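Local coordinates for protein 3' terminal uridylyl transferase (Trypanosoma brucei, PDB 5IDO) that catalyses the addition of uridines from UTP to the 3' ends of guide RNAs, ribosomal RNAs and some mRNAs during mitochondrial RNA editing in trypanosomes, at residues H71-R76 / G313-K318; A127-D132 / F289-I294; G293-T298 / D357-P362; G332-Y337 / L463-P468. All coordinates share one frame; numbering follows the deposited sequence.

Followed from the N terminus, the chain first lays down one half of contact 1 on helix 59-76. It then opens contact 2 on strand 124-130 and closes it at 289-294, entirely within the long loop that contact 1 completes when helix 310-324 arrives. Contact 3 starts where contact 2 ends, sharing Gly293 and Ile294, and crosses contact 1, because its second half, 357-362, comes after 313-318. Contact 4 opens at 332-337, in series with contact 1, and closes at 463-468, after 357-362, so it crosses contact 3. Together they tie the palm sheet, helices 59-76, 292-305, 310-324 and 336-349, and the loop holding 463-468 around UTP, which all four touch.

Contact 1 (H71-R76 / G313-K318); sequences HVAAQR and GAIVLK. With UTP (uridine 5'-triphosphate), chain B.
Ile315 sets its two branches against Val72, Ala73 and Arg76, and tracing it outward from CB gives most of this helix-helix interface. The CB bond already points at helix 59-76. There the chain forks: CG2 lies anti to the backbone N and meets the Arg76 chain, with CG2 of Ile315 3.6 Å from CD of Arg76, while Val72 CG1 sits farther off, 4.4 Å from the same Ile315 CG2. The other branch runs through CG1, placed beside the backbone N (chi1 -72°), and continues extended to CD1. This tip nestles against the neighbouring helix at Ala73, where Ile315 CD1 is 4.2 Å from Ala73 CB, and it also brushes Arg76 CD at 4.1 Å. A second apolar touch, between CG1 of Val72 and CG2 of Val316 at 4.3 Å, widens the patch. Beyond Ile315 the interface becomes polar. Lys318, an established UTP ligand, stretches out fully and delivers NZ to the triphosphate, making a hydrogen bond to UTP O3B at 3.1 Å and a weak one to UTP O2B. Arg76 bends at chi3 and brings NH2 to 4.4 Å from this Lys318 NZ, so two cationic groups gather on the phosphate side; Arg76 also has a long, weak ion pair with Asp119. The short segments cross almost perpendicularly, at 92°, with axes 8.9 Å apart, joining helix 59-76 to the UTP-binding helix 310-324. Met378 from a loop covers Ala73 and Ile315, helix 111-115 adds Met115, Ala314 and Leu317 pack on Trp343 of helix 336-349, and Val316 on Leu399 of helix 385-409.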
# COMPACT_ATOMS: atom_id res chain seq x y z
N HIS A 71 15.38 -7.53 -12.05
CA HIS A 71 16.22 -7.83 -10.89
C HIS A 71 15.75 -7.08 -9.66
O HIS A 71 15.68 -7.65 -8.56
CB HIS A 71 17.68 -7.48 -11.15
CG HIS A 71 18.56 -7.70 -9.96
ND1 HIS A 71 19.16 -8.91 -9.68
CD2 HIS A 71 18.91 -6.87 -8.95
CE1 HIS A 71 19.86 -8.81 -8.57
NE2 HIS A 71 19.72 -7.58 -8.10
N VAL A 72 15.46 -5.80 -9.84
CA VAL A 72 14.93 -4.96 -8.77
C VAL A 72 13.57 -5.49 -8.30
O VAL A 72 13.30 -5.53 -7.10
CB VAL A 72 14.80 -3.50 -9.24
CG1 VAL A 72 14.01 -2.67 -8.23
CG2 VAL A 72 16.17 -2.90 -9.47
N ALA A 73 12.74 -5.92 -9.25
CA ALA A 73 11.43 -6.47 -8.94
C ALA A 73 11.55 -7.78 -8.16
O ALA A 73 10.80 -8.02 -7.21
CB ALA A 73 10.64 -6.70 -10.21
N ALA A 74 12.50 -8.61 -8.56
CA ALA A 74 12.74 -9.90 -7.91
C ALA A 74 13.10 -9.73 -6.44
O ALA A 74 12.95 -10.66 -5.65
CB ALA A 74 13.84 -10.67 -8.64
N GLN A 75 13.58 -8.54 -6.08
CA GLN A 75 13.96 -8.25 -4.71
C GLN A 75 12.75 -8.16 -3.78
O GLN A 75 12.79 -8.64 -2.65
CB GLN A 75 14.77 -6.96 -4.63
CG GLN A 75 16.03 -6.97 -5.48
CD GLN A 75 16.84 -8.23 -5.28
OE1 GLN A 75 17.42 -8.45 -4.21
NE2 GLN A 75 16.88 -9.07 -6.30
N ARG A 76 11.68 -7.54 -4.26
CA ARG A 76 10.47 -7.37 -3.45
C ARG A 76 9.60 -8.63 -3.45
O ARG A 76 8.57 -8.68 -2.77
CB ARG A 76 9.66 -6.17 -3.93
CG ARG A 76 10.35 -4.82 -3.72
CD ARG A 76 9.41 -3.65 -4.03
NE ARG A 76 8.60 -3.25 -2.88
CZ ARG A 76 7.38 -3.71 -2.61
NH1 ARG A 76 6.81 -4.60 -3.42
NH2 ARG A 76 6.73 -3.28 -1.54
N GLY A 313 7.73 -2.99 -13.70
CA GLY A 313 7.79 -1.58 -14.06
C GLY A 313 7.21 -0.69 -12.98
O GLY A 313 7.75 0.38 -12.69
N ALA A 314 6.11 -1.13 -12.38
CA ALA A 314 5.48 -0.36 -11.32
C ALA A 314 6.43 -0.22 -10.14
O ALA A 314 6.59 0.86 -9.59
CB ALA A 314 4.17 -1.00 -10.89
N ILE A 315 7.05 -1.33 -9.76
CA ILE A 315 7.98 -1.34 -8.63
C ILE A 315 9.14 -0.38 -8.89
O ILE A 315 9.52 0.40 -8.02
CB ILE A 315 8.51 -2.75 -8.36
CG1 ILE A 315 7.40 -3.60 -7.73
CG2 ILE A 315 9.73 -2.71 -7.44
CD1 ILE A 315 7.78 -5.05 -7.55
N VAL A 316 9.69 -0.42 -10.10
CA VAL A 316 10.79 0.49 -10.44
C VAL A 316 10.33 1.94 -10.40
O VAL A 316 11.04 2.81 -9.87
CB VAL A 316 11.38 0.17 -11.83
CG1 VAL A 316 12.29 1.29 -12.29
CG2 VAL A 316 12.14 -1.14 -11.78
N LEU A 317 9.15 2.22 -10.94
CA LEU A 317 8.66 3.59 -11.02
C LEU A 317 8.40 4.17 -9.63
O LEU A 317 8.66 5.35 -9.39
CB LEU A 317 7.39 3.67 -11.86
CG LEU A 317 7.59 3.59 -13.38
CD1 LEU A 317 6.26 3.76 -14.08
CD2 LEU A 317 8.59 4.63 -13.86
N LYS A 318 7.90 3.34 -8.73
CA LYS A 318 7.66 3.75 -7.35
C LYS A 318 8.95 4.21 -6.68
O LYS A 318 8.96 5.21 -5.97
CB LYS A 318 7.04 2.61 -6.55
CG LYS A 318 6.98 2.89 -5.05
CD LYS A 318 6.32 1.75 -4.28
CE LYS A 318 6.37 2.03 -2.79
NZ LYS A 318 5.69 0.98 -1.99
PA UTP B . 0.13 4.01 -1.04
O1A UTP B . 0.03 5.24 -1.92
O2A UTP B . 0.26 4.20 0.46
O3A UTP B . 1.31 3.07 -1.62
O5' UTP B . -1.16 3.11 -1.33
PB UTP B . 2.20 2.07 -0.73
O1B UTP B . 1.64 1.92 0.67
O2B UTP B . 2.42 0.81 -1.55
O3B UTP B . 3.61 2.84 -0.74
PG UTP B . 4.10 3.91 0.36
O1G UTP B . 2.95 4.14 1.30
O2G UTP B . 4.41 5.11 -0.51
O3G UTP B . 5.30 3.25 1.00
C5' UTP B . -1.54 2.12 -0.38
C4' UTP B . -3.02 1.83 -0.53
O4' UTP B . -3.78 2.88 0.08
C1' UTP B . -4.95 3.14 -0.69
C2' UTP B . -4.89 2.25 -1.92
O2' UTP B . -5.73 1.12 -1.70
C3' UTP B . -3.45 1.80 -1.99
O3' UTP B . -3.34 0.49 -2.56
N1 UTP B . -4.98 4.55 -1.09
C6 UTP B . -3.86 5.29 -1.04
C2 UTP B . -6.19 5.13 -1.55
O2 UTP B . -7.23 4.44 -1.59
N3 UTP B . -6.22 6.42 -1.92
C4 UTP B . -5.12 7.17 -1.88
O4 UTP B . -5.17 8.37 -2.23
C5 UTP B . -3.91 6.62 -1.44

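Contact 2 (A127-D132 / F289-I294); sequences AVVDVD and FRAFGI. With UTP (uridine 5'-triphosphate), chain B.
Val128 and Phe289 meet where the two backbones run closest, their CA atoms 4.7 Å apart. This is the tight part: CB of Val128 sits 3.9 Å from CD1 of the Phe289 ring, and the CA-H of Phe289 points at the carbonyl of Val128, with CA to O 3.5 Å and an angle of 135° at the hydrogen. That carbonyl also receives a hydrogen bond from Trp139 NE1. Beside it, the methyl CB of Ala127 presses on the backbone, 3.6 Å from Arg290 O, and touches the tip of Ile294 more lightly, CB to CD1 4.2 Å. The remaining packing is slacker. Val129 CG2 comes only to 4.3 Å from Ala291 CB, and the Arg290 side chain turns its back on the strand, ending in a salt bridge with Glu143. Past Ala291 the chain enters helix 292-305, whose Phe292 offers its ring edge to the uracil, CD2 being 3.4 Å from UTP O2. The arrangement belongs to the nucleotidyltransferase palm: strand 124-130, at whose start lie Asp123 and Asp125, thought by similarity to bind the catalytic magnesium, runs parallel to strand 285-288, whose outgoing turn leads into the UTP-binding helix.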
# COMPACT_ATOMS: atom_id res chain seq x y z
N ALA A 127 -7.51 -3.68 7.14
CA ALA A 127 -8.83 -3.07 7.19
C ALA A 127 -9.76 -3.95 8.02
O ALA A 127 -9.86 -5.16 7.78
CB ALA A 127 -9.38 -2.87 5.79
N VAL A 128 -10.44 -3.35 8.99
CA VAL A 128 -11.35 -4.06 9.88
C VAL A 128 -12.80 -3.62 9.62
O VAL A 128 -13.19 -2.50 9.93
CB VAL A 128 -10.98 -3.82 11.36
CG1 VAL A 128 -11.93 -4.57 12.28
CG2 VAL A 128 -9.54 -4.25 11.61
N VAL A 129 -13.58 -4.52 9.02
CA VAL A 129 -14.94 -4.20 8.59
C VAL A 129 -15.97 -5.25 9.01
O VAL A 129 -15.72 -6.45 8.89
CB VAL A 129 -15.03 -4.04 7.05
CG1 VAL A 129 -16.38 -3.46 6.65
CG2 VAL A 129 -13.89 -3.20 6.51
N ASP A 130 -17.11 -4.79 9.52
CA ASP A 130 -18.31 -5.61 9.63
C ASP A 130 -19.05 -5.49 8.30
O ASP A 130 -19.66 -4.45 8.02
CB ASP A 130 -19.18 -5.14 10.81
CG ASP A 130 -20.45 -5.99 11.01
OD1 ASP A 130 -21.01 -6.54 10.03
OD2 ASP A 130 -20.90 -6.09 12.17
N VAL A 131 -18.99 -6.54 7.49
CA VAL A 131 -19.56 -6.50 6.14
C VAL A 131 -21.07 -6.25 6.17
O VAL A 131 -21.58 -5.42 5.40
CB VAL A 131 -19.28 -7.82 5.39
CG1 VAL A 131 -19.93 -7.80 4.01
CG2 VAL A 131 -17.78 -8.04 5.26
N ASP A 132 -21.76 -6.96 7.05
CA ASP A 132 -23.20 -6.78 7.25
C ASP A 132 -23.56 -5.34 7.57
O ASP A 132 -24.43 -4.75 6.94
CB ASP A 132 -23.71 -7.70 8.36
CG ASP A 132 -23.86 -9.14 7.92
OD1 ASP A 132 -23.96 -9.38 6.70
OD2 ASP A 132 -23.90 -10.02 8.80
N PHE A 289 -10.37 1.22 9.68
CA PHE A 289 -11.70 0.63 9.80
C PHE A 289 -12.56 0.89 8.57
O PHE A 289 -13.77 0.65 8.58
CB PHE A 289 -12.41 1.16 11.05
CG PHE A 289 -11.67 0.88 12.33
CD1 PHE A 289 -11.81 -0.34 12.97
CD2 PHE A 289 -10.82 1.83 12.88
CE1 PHE A 289 -11.12 -0.60 14.15
CE2 PHE A 289 -10.13 1.57 14.05
CZ PHE A 289 -10.28 0.35 14.68
N ARG A 290 -11.94 1.37 7.49
CA ARG A 290 -12.68 1.69 6.28
C ARG A 290 -12.32 0.73 5.14
O ARG A 290 -11.27 0.09 5.16
CB ARG A 290 -12.43 3.14 5.87
CG ARG A 290 -12.70 4.13 6.99
CD ARG A 290 -12.68 5.58 6.51
NE ARG A 290 -12.67 6.53 7.62
CZ ARG A 290 -12.70 7.85 7.48
NH1 ARG A 290 -12.75 8.39 6.27
NH2 ARG A 290 -12.68 8.63 8.55
N ALA A 291 -13.21 0.63 4.15
CA ALA A 291 -13.06 -0.34 3.08
C ALA A 291 -12.55 0.27 1.77
O ALA A 291 -12.41 -0.43 0.77
CB ALA A 291 -14.38 -1.05 2.83
N PHE A 292 -12.27 1.57 1.80
CA PHE A 292 -11.90 2.33 0.61
C PHE A 292 -10.67 1.75 -0.10
O PHE A 292 -10.60 1.78 -1.33
CB PHE A 292 -11.64 3.80 0.98
CG PHE A 292 -10.37 4.01 1.77
CD1 PHE A 292 -10.34 3.80 3.14
CD2 PHE A 292 -9.20 4.42 1.13
CE1 PHE A 292 -9.18 4.00 3.86
CE2 PHE A 292 -8.04 4.62 1.86
CZ PHE A 292 -8.03 4.41 3.22
N GLY A 293 -9.73 1.24 0.67
CA GLY A 293 -8.48 0.75 0.12
C GLY A 293 -8.58 -0.63 -0.47
O GLY A 293 -7.74 -1.05 -1.27
N ILE A 294 -9.62 -1.37 -0.09
CA ILE A 294 -9.79 -2.73 -0.57
C ILE A 294 -10.10 -2.75 -2.06
O ILE A 294 -9.44 -3.45 -2.83
CB ILE A 294 -10.92 -3.47 0.19
CG1 ILE A 294 -10.61 -3.50 1.69
CG2 ILE A 294 -11.07 -4.89 -0.32
CD1 ILE A 294 -11.75 -4.03 2.54
PA UTP B . 0.13 4.01 -1.04
O1A UTP B . 0.03 5.24 -1.92
O2A UTP B . 0.26 4.20 0.46
O3A UTP B . 1.31 3.07 -1.62
O5' UTP B . -1.16 3.11 -1.33
PB UTP B . 2.20 2.07 -0.73
O1B UTP B . 1.64 1.92 0.67
O2B UTP B . 2.42 0.81 -1.55
O3B UTP B . 3.61 2.84 -0.74
PG UTP B . 4.10 3.91 0.36
O1G UTP B . 2.95 4.14 1.30
O2G UTP B . 4.41 5.11 -0.51
O3G UTP B . 5.30 3.25 1.00
C5' UTP B . -1.54 2.12 -0.38
C4' UTP B . -3.02 1.83 -0.53
O4' UTP B . -3.78 2.88 0.08
C1' UTP B . -4.95 3.14 -0.69
C2' UTP B . -4.89 2.25 -1.92
O2' UTP B . -5.73 1.12 -1.70
C3' UTP B . -3.45 1.80 -1.99
O3' UTP B . -3.34 0.49 -2.56
N1 UTP B . -4.98 4.55 -1.09
C6 UTP B . -3.86 5.29 -1.04
C2 UTP B . -6.19 5.13 -1.55
O2 UTP B . -7.23 4.44 -1.59
N3 UTP B . -6.22 6.42 -1.92
C4 UTP B . -5.12 7.17 -1.88
O4 UTP B . -5.17 8.37 -2.23
C5 UTP B . -3.91 6.62 -1.44

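Contact 3 (G293-T298 / D357-P362); sequences GIRNST and DPLEIP. With UTP (uridine 5'-triphosphate), chain B.
Behind the ribose side of the UTP pocket, the nucleotide-binding helix 292-305 is fastened by Arg295 and Thr298 to Ile361 of the loop that follows helix 336-349. Arg295 lies in the UTP-binding run of this helix, yet its side chain leads to the loop: CG is anti to the backbone N (chi1 -168°), and the chain continues extended to NE. The guanidinium then takes hold of one carbonyl side-on. NE donates to Ile361 O at 2.5 Å and NH2 to the same oxygen, Ile361 O, at 2.6 Å, both short as modelled. The oxygen lies close to the guanidinium plane, while the two nitrogens reach it from opposite faces of its own carbonyl plane. Neither bond is straight, with angles of 143° and 134° at the hydrogens, as expected when two donors share an acceptor. Nearer the helix, the aliphatic parts pack, Arg295 CG lying 3.9 Å from Ile361 CG2. Tyr469, in the run assigned as the nucleotide recognition motif, touches both Arg295 and Ile361 and is hydrogen-bonded to Pro358 O. On the nucleotide side, Ser297 OG donates to Gly293 O and accepts from UTP O3' at 3.1 Å, so the helix backbone positions the hydroxyl that meets the sugar. Thr298 divides its branches: OG1 bonds back to Ile294 O at 2.8 Å, leaving the methyl CG2 against Ile361 CG2 at 3.9 Å.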
# COMPACT_ATOMS: atom_id res chain seq x y z
N GLY A 293 -9.73 1.24 0.67
CA GLY A 293 -8.48 0.75 0.12
C GLY A 293 -8.58 -0.63 -0.47
O GLY A 293 -7.74 -1.05 -1.27
N ILE A 294 -9.62 -1.37 -0.09
CA ILE A 294 -9.79 -2.73 -0.57
C ILE A 294 -10.10 -2.75 -2.06
O ILE A 294 -9.44 -3.45 -2.83
CB ILE A 294 -10.92 -3.47 0.19
CG1 ILE A 294 -10.61 -3.50 1.69
CG2 ILE A 294 -11.07 -4.89 -0.32
CD1 ILE A 294 -11.75 -4.03 2.54
N ARG A 295 -11.11 -1.98 -2.47
CA ARG A 295 -11.52 -1.97 -3.87
C ARG A 295 -10.40 -1.42 -4.76
O ARG A 295 -10.19 -1.91 -5.87
CB ARG A 295 -12.79 -1.14 -4.05
CG ARG A 295 -13.43 -1.31 -5.41
CD ARG A 295 -14.64 -0.41 -5.58
NE ARG A 295 -15.52 -0.89 -6.65
CZ ARG A 295 -16.59 -0.24 -7.08
NH1 ARG A 295 -16.92 0.92 -6.55
NH2 ARG A 295 -17.33 -0.76 -8.06
N ASN A 296 -9.70 -0.41 -4.25
CA ASN A 296 -8.56 0.21 -4.92
C ASN A 296 -7.48 -0.77 -5.33
O ASN A 296 -7.08 -0.82 -6.50
CB ASN A 296 -7.91 1.25 -4.00
CG ASN A 296 -8.55 2.60 -4.12
OD1 ASN A 296 -9.09 2.95 -5.17
ND2 ASN A 296 -8.48 3.37 -3.05
N SER A 297 -6.99 -1.50 -4.35
CA SER A 297 -5.91 -2.45 -4.54
C SER A 297 -6.32 -3.56 -5.50
O SER A 297 -5.52 -4.03 -6.31
CB SER A 297 -5.47 -3.02 -3.20
OG SER A 297 -5.23 -1.98 -2.26
N THR A 298 -7.59 -3.96 -5.42
CA THR A 298 -8.08 -5.04 -6.27
C THR A 298 -8.08 -4.59 -7.73
O THR A 298 -7.73 -5.36 -8.63
CB THR A 298 -9.49 -5.50 -5.85
OG1 THR A 298 -9.49 -5.78 -4.45
CG2 THR A 298 -9.89 -6.76 -6.62
N ASP A 357 -12.80 -1.77 -16.48
CA ASP A 357 -13.78 -0.84 -15.94
C ASP A 357 -13.75 -0.91 -14.42
O ASP A 357 -13.95 -1.97 -13.84
CB ASP A 357 -15.18 -1.17 -16.46
CG ASP A 357 -16.24 -0.20 -15.95
OD1 ASP A 357 -15.96 1.02 -15.90
OD2 ASP A 357 -17.34 -0.67 -15.59
N PRO A 358 -13.48 0.23 -13.76
CA PRO A 358 -13.41 0.26 -12.29
C PRO A 358 -14.68 -0.27 -11.63
O PRO A 358 -14.61 -0.92 -10.59
CB PRO A 358 -13.20 1.74 -11.98
CG PRO A 358 -12.56 2.30 -13.20
CD PRO A 358 -13.17 1.54 -14.35
N LEU A 359 -15.83 -0.00 -12.24
CA LEU A 359 -17.11 -0.45 -11.70
C LEU A 359 -17.25 -1.97 -11.72
O LEU A 359 -18.12 -2.51 -11.03
CB LEU A 359 -18.27 0.19 -12.47
CG LEU A 359 -18.68 1.63 -12.12
CD1 LEU A 359 -18.17 2.04 -10.74
CD2 LEU A 359 -18.23 2.61 -13.19
N GLU A 360 -16.41 -2.66 -12.49
CA GLU A 360 -16.51 -4.11 -12.60
C GLU A 360 -15.77 -4.81 -11.46
O GLU A 360 -15.78 -6.03 -11.36
CB GLU A 360 -16.00 -4.59 -13.97
CG GLU A 360 -14.54 -5.00 -14.03
CD GLU A 360 -14.10 -5.31 -15.45
OE1 GLU A 360 -13.72 -6.46 -15.73
OE2 GLU A 360 -14.15 -4.38 -16.30
N ILE A 361 -15.14 -4.02 -10.59
CA ILE A 361 -14.65 -4.52 -9.32
C ILE A 361 -15.69 -4.19 -8.25
O ILE A 361 -15.94 -3.01 -7.97
CB ILE A 361 -13.29 -3.90 -8.93
CG1 ILE A 361 -12.24 -4.18 -10.01
CG2 ILE A 361 -12.84 -4.45 -7.58
CD1 ILE A 361 -11.96 -5.66 -10.22
N PRO A 362 -16.30 -5.23 -7.65
CA PRO A 362 -17.44 -5.08 -6.74
C PRO A 362 -17.16 -4.12 -5.58
O PRO A 362 -16.10 -4.20 -4.96
CB PRO A 362 -17.67 -6.50 -6.22
CG PRO A 362 -17.12 -7.38 -7.29
CD PRO A 362 -15.93 -6.64 -7.84
PA UTP B . 0.13 4.01 -1.04
O1A UTP B . 0.03 5.24 -1.92
O2A UTP B . 0.26 4.20 0.46
O3A UTP B . 1.31 3.07 -1.62
O5' UTP B . -1.16 3.11 -1.33
PB UTP B . 2.20 2.07 -0.73
O1B UTP B . 1.64 1.92 0.67
O2B UTP B . 2.42 0.81 -1.55
O3B UTP B . 3.61 2.84 -0.74
PG UTP B . 4.10 3.91 0.36
O1G UTP B . 2.95 4.14 1.30
O2G UTP B . 4.41 5.11 -0.51
O3G UTP B . 5.30 3.25 1.00
C5' UTP B . -1.54 2.12 -0.38
C4' UTP B . -3.02 1.83 -0.53
O4' UTP B . -3.78 2.88 0.08
C1' UTP B . -4.95 3.14 -0.69
C2' UTP B . -4.89 2.25 -1.92
O2' UTP B . -5.73 1.12 -1.70
C3' UTP B . -3.45 1.80 -1.99
O3' UTP B . -3.34 0.49 -2.56
N1 UTP B . -4.98 4.55 -1.09
C6 UTP B . -3.86 5.29 -1.04
C2 UTP B . -6.19 5.13 -1.55
O2 UTP B . -7.23 4.44 -1.59
N3 UTP B . -6.22 6.42 -1.92
C4 UTP B . -5.12 7.17 -1.88
O4 UTP B . -5.17 8.37 -2.23
C5 UTP B . -3.91 6.62 -1.44

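Contact 4 (G332-Y337 / L463-P468); sequences GYFTSY and LCIEDP. With UTP (uridine 5'-triphosphate), chain B.
Tyr337 wedges its ring between UTP and the Asp467-Pro468 end of segment 463-468. One face lies against the uracil, offset toward the ring's rim, while the phenol end meets Pro468: Tyr337 OH is 3.2 Å from Pro468 CG, and the carboxylate oxygen OD2 of Asp467 comes to the ring edge near its plane, 3.4 Å from Tyr337 CE2. With CG anti to the backbone N (chi1 174°), the ring extends over the base while Tyr337 N donates to UTP O1A at 3.1 Å. Next to it, Ser336 OG gives a hydrogen bond of 2.7 Å to UTP O2G. A second, apolar cluster lies along the loop, where Phe334 CE1 meets Ile465 CD1 at 3.5 Å and Phe334 CZ meets Leu463 CD1 at 4.0 Å. The next shell holds these groups in place. Asn296 OD1 makes a weak hydrogen bond with the Tyr337 hydroxyl, and Asp467 OD1 accepts from the backbone N of Tyr469 and of Glu470, two bonds within the assigned nucleotide recognition motif that fix the carboxylate. Thr335 N-caps helix 336-349 through Ala338 N. That helix also backs Ile465 and Pro468 with Ile341, and Ser484 and Val487 of helix 481-497 pack on Leu463.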
# COMPACT_ATOMS: atom_id res chain seq x y z
N GLY A 332 2.75 17.52 -0.70
CA GLY A 332 1.78 17.83 -1.73
C GLY A 332 2.06 17.28 -3.13
O GLY A 332 1.48 17.76 -4.11
N TYR A 333 2.93 16.29 -3.23
CA TYR A 333 3.19 15.66 -4.52
C TYR A 333 2.36 14.39 -4.67
O TYR A 333 1.36 14.21 -3.98
CB TYR A 333 4.68 15.35 -4.68
CG TYR A 333 5.52 16.58 -4.93
CD1 TYR A 333 5.96 17.37 -3.88
CD2 TYR A 333 5.90 16.94 -6.22
CE1 TYR A 333 6.74 18.48 -4.10
CE2 TYR A 333 6.68 18.06 -6.45
CZ TYR A 333 7.10 18.83 -5.38
OH TYR A 333 7.87 19.94 -5.60
N PHE A 334 2.78 13.52 -5.58
CA PHE A 334 2.04 12.28 -5.84
C PHE A 334 2.24 11.25 -4.75
O PHE A 334 3.24 11.28 -4.02
CB PHE A 334 2.46 11.67 -7.18
CG PHE A 334 2.10 12.51 -8.37
CD1 PHE A 334 0.81 12.99 -8.52
CD2 PHE A 334 3.05 12.82 -9.32
CE1 PHE A 334 0.48 13.76 -9.61
CE2 PHE A 334 2.72 13.59 -10.41
CZ PHE A 334 1.43 14.06 -10.56
N THR A 335 1.29 10.33 -4.65
CA THR A 335 1.45 9.15 -3.82
C THR A 335 1.91 7.99 -4.70
O THR A 335 1.94 8.11 -5.93
CB THR A 335 0.14 8.79 -3.10
OG1 THR A 335 -0.83 8.38 -4.07
CG2 THR A 335 -0.39 10.00 -2.35
N SER A 336 2.30 6.89 -4.08
CA SER A 336 2.72 5.71 -4.83
C SER A 336 1.52 5.17 -5.61
O SER A 336 1.66 4.65 -6.71
CB SER A 336 3.28 4.65 -3.89
OG SER A 336 4.45 5.10 -3.23
N TYR A 337 0.35 5.31 -5.00
CA TYR A 337 -0.92 4.94 -5.61
C TYR A 337 -1.15 5.69 -6.92
O TYR A 337 -1.50 5.09 -7.94
CB TYR A 337 -2.04 5.22 -4.61
CG TYR A 337 -3.44 5.03 -5.13
CD1 TYR A 337 -3.91 3.78 -5.51
CD2 TYR A 337 -4.32 6.10 -5.19
CE1 TYR A 337 -5.20 3.60 -5.96
CE2 TYR A 337 -5.61 5.94 -5.63
CZ TYR A 337 -6.05 4.69 -6.01
OH TYR A 337 -7.34 4.54 -6.46
N LEU A 463 -1.52 19.39 -13.06
CA LEU A 463 -1.31 17.99 -13.37
C LEU A 463 -2.51 17.21 -12.83
O LEU A 463 -2.77 17.23 -11.62
CB LEU A 463 -0.00 17.47 -12.75
CG LEU A 463 1.32 18.17 -13.08
CD1 LEU A 463 2.52 17.42 -12.50
CD2 LEU A 463 1.49 18.38 -14.58
N CYS A 464 -3.26 16.56 -13.71
CA CYS A 464 -4.51 15.93 -13.30
C CYS A 464 -4.52 14.41 -13.41
O CYS A 464 -4.30 13.85 -14.49
CB CYS A 464 -5.67 16.50 -14.11
SG CYS A 464 -6.03 18.23 -13.75
N ILE A 465 -4.78 13.76 -12.28
CA ILE A 465 -5.02 12.32 -12.24
C ILE A 465 -6.33 12.06 -11.52
O ILE A 465 -6.50 12.42 -10.35
CB ILE A 465 -3.89 11.57 -11.51
CG1 ILE A 465 -2.53 11.93 -12.09
CG2 ILE A 465 -4.13 10.07 -11.58
CD1 ILE A 465 -1.37 11.32 -11.31
N GLU A 466 -7.27 11.42 -12.21
CA GLU A 466 -8.56 11.14 -11.62
C GLU A 466 -8.50 9.91 -10.73
O GLU A 466 -7.93 8.88 -11.10
CB GLU A 466 -9.63 10.96 -12.70
CG GLU A 466 -11.01 10.65 -12.13
CD GLU A 466 -12.10 10.65 -13.19
OE1 GLU A 466 -11.77 10.57 -14.39
OE2 GLU A 466 -13.29 10.74 -12.81
N ASP A 467 -9.09 10.01 -9.54
CA ASP A 467 -9.26 8.86 -8.68
C ASP A 467 -10.42 8.01 -9.19
O ASP A 467 -11.52 8.52 -9.41
CB ASP A 467 -9.49 9.27 -7.23
CG ASP A 467 -9.24 8.13 -6.27
OD1 ASP A 467 -10.06 7.18 -6.25
OD2 ASP A 467 -8.24 8.17 -5.55
N PRO A 468 -10.17 6.71 -9.39
CA PRO A 468 -11.14 5.79 -9.97
C PRO A 468 -12.45 5.65 -9.19
O PRO A 468 -13.48 5.39 -9.80
CB PRO A 468 -10.38 4.45 -9.99
CG PRO A 468 -9.28 4.61 -9.00
CD PRO A 468 -8.89 6.05 -9.08
PA UTP B . 0.13 4.01 -1.04
O1A UTP B . 0.03 5.24 -1.92
O2A UTP B . 0.26 4.20 0.46
O3A UTP B . 1.31 3.07 -1.62
O5' UTP B . -1.16 3.11 -1.33
PB UTP B . 2.20 2.07 -0.73
O1B UTP B . 1.64 1.92 0.67
O2B UTP B . 2.42 0.81 -1.55
O3B UTP B . 3.61 2.84 -0.74
PG UTP B . 4.10 3.91 0.36
O1G UTP B . 2.95 4.14 1.30
O2G UTP B . 4.41 5.11 -0.51
O3G UTP B . 5.30 3.25 1.00
C5' UTP B . -1.54 2.12 -0.38
C4' UTP B . -3.02 1.83 -0.53
O4' UTP B . -3.78 2.88 0.08
C1' UTP B . -4.95 3.14 -0.69
C2' UTP B . -4.89 2.25 -1.92
O2' UTP B . -5.73 1.12 -1.70
C3' UTP B . -3.45 1.80 -1.99
O3' UTP B . -3.34 0.49 -2.56
N1 UTP B . -4.98 4.55 -1.09
C6 UTP B . -3.86 5.29 -1.04
C2 UTP B . -6.19 5.13 -1.55
O2 UTP B . -7.23 4.44 -1.59
N3 UTP B . -6.22 6.42 -1.92
C4 UTP B . -5.12 7.17 -1.88
O4 UTP B . -5.17 8.37 -2.23
C5 UTP B . -3.91 6.62 -1.44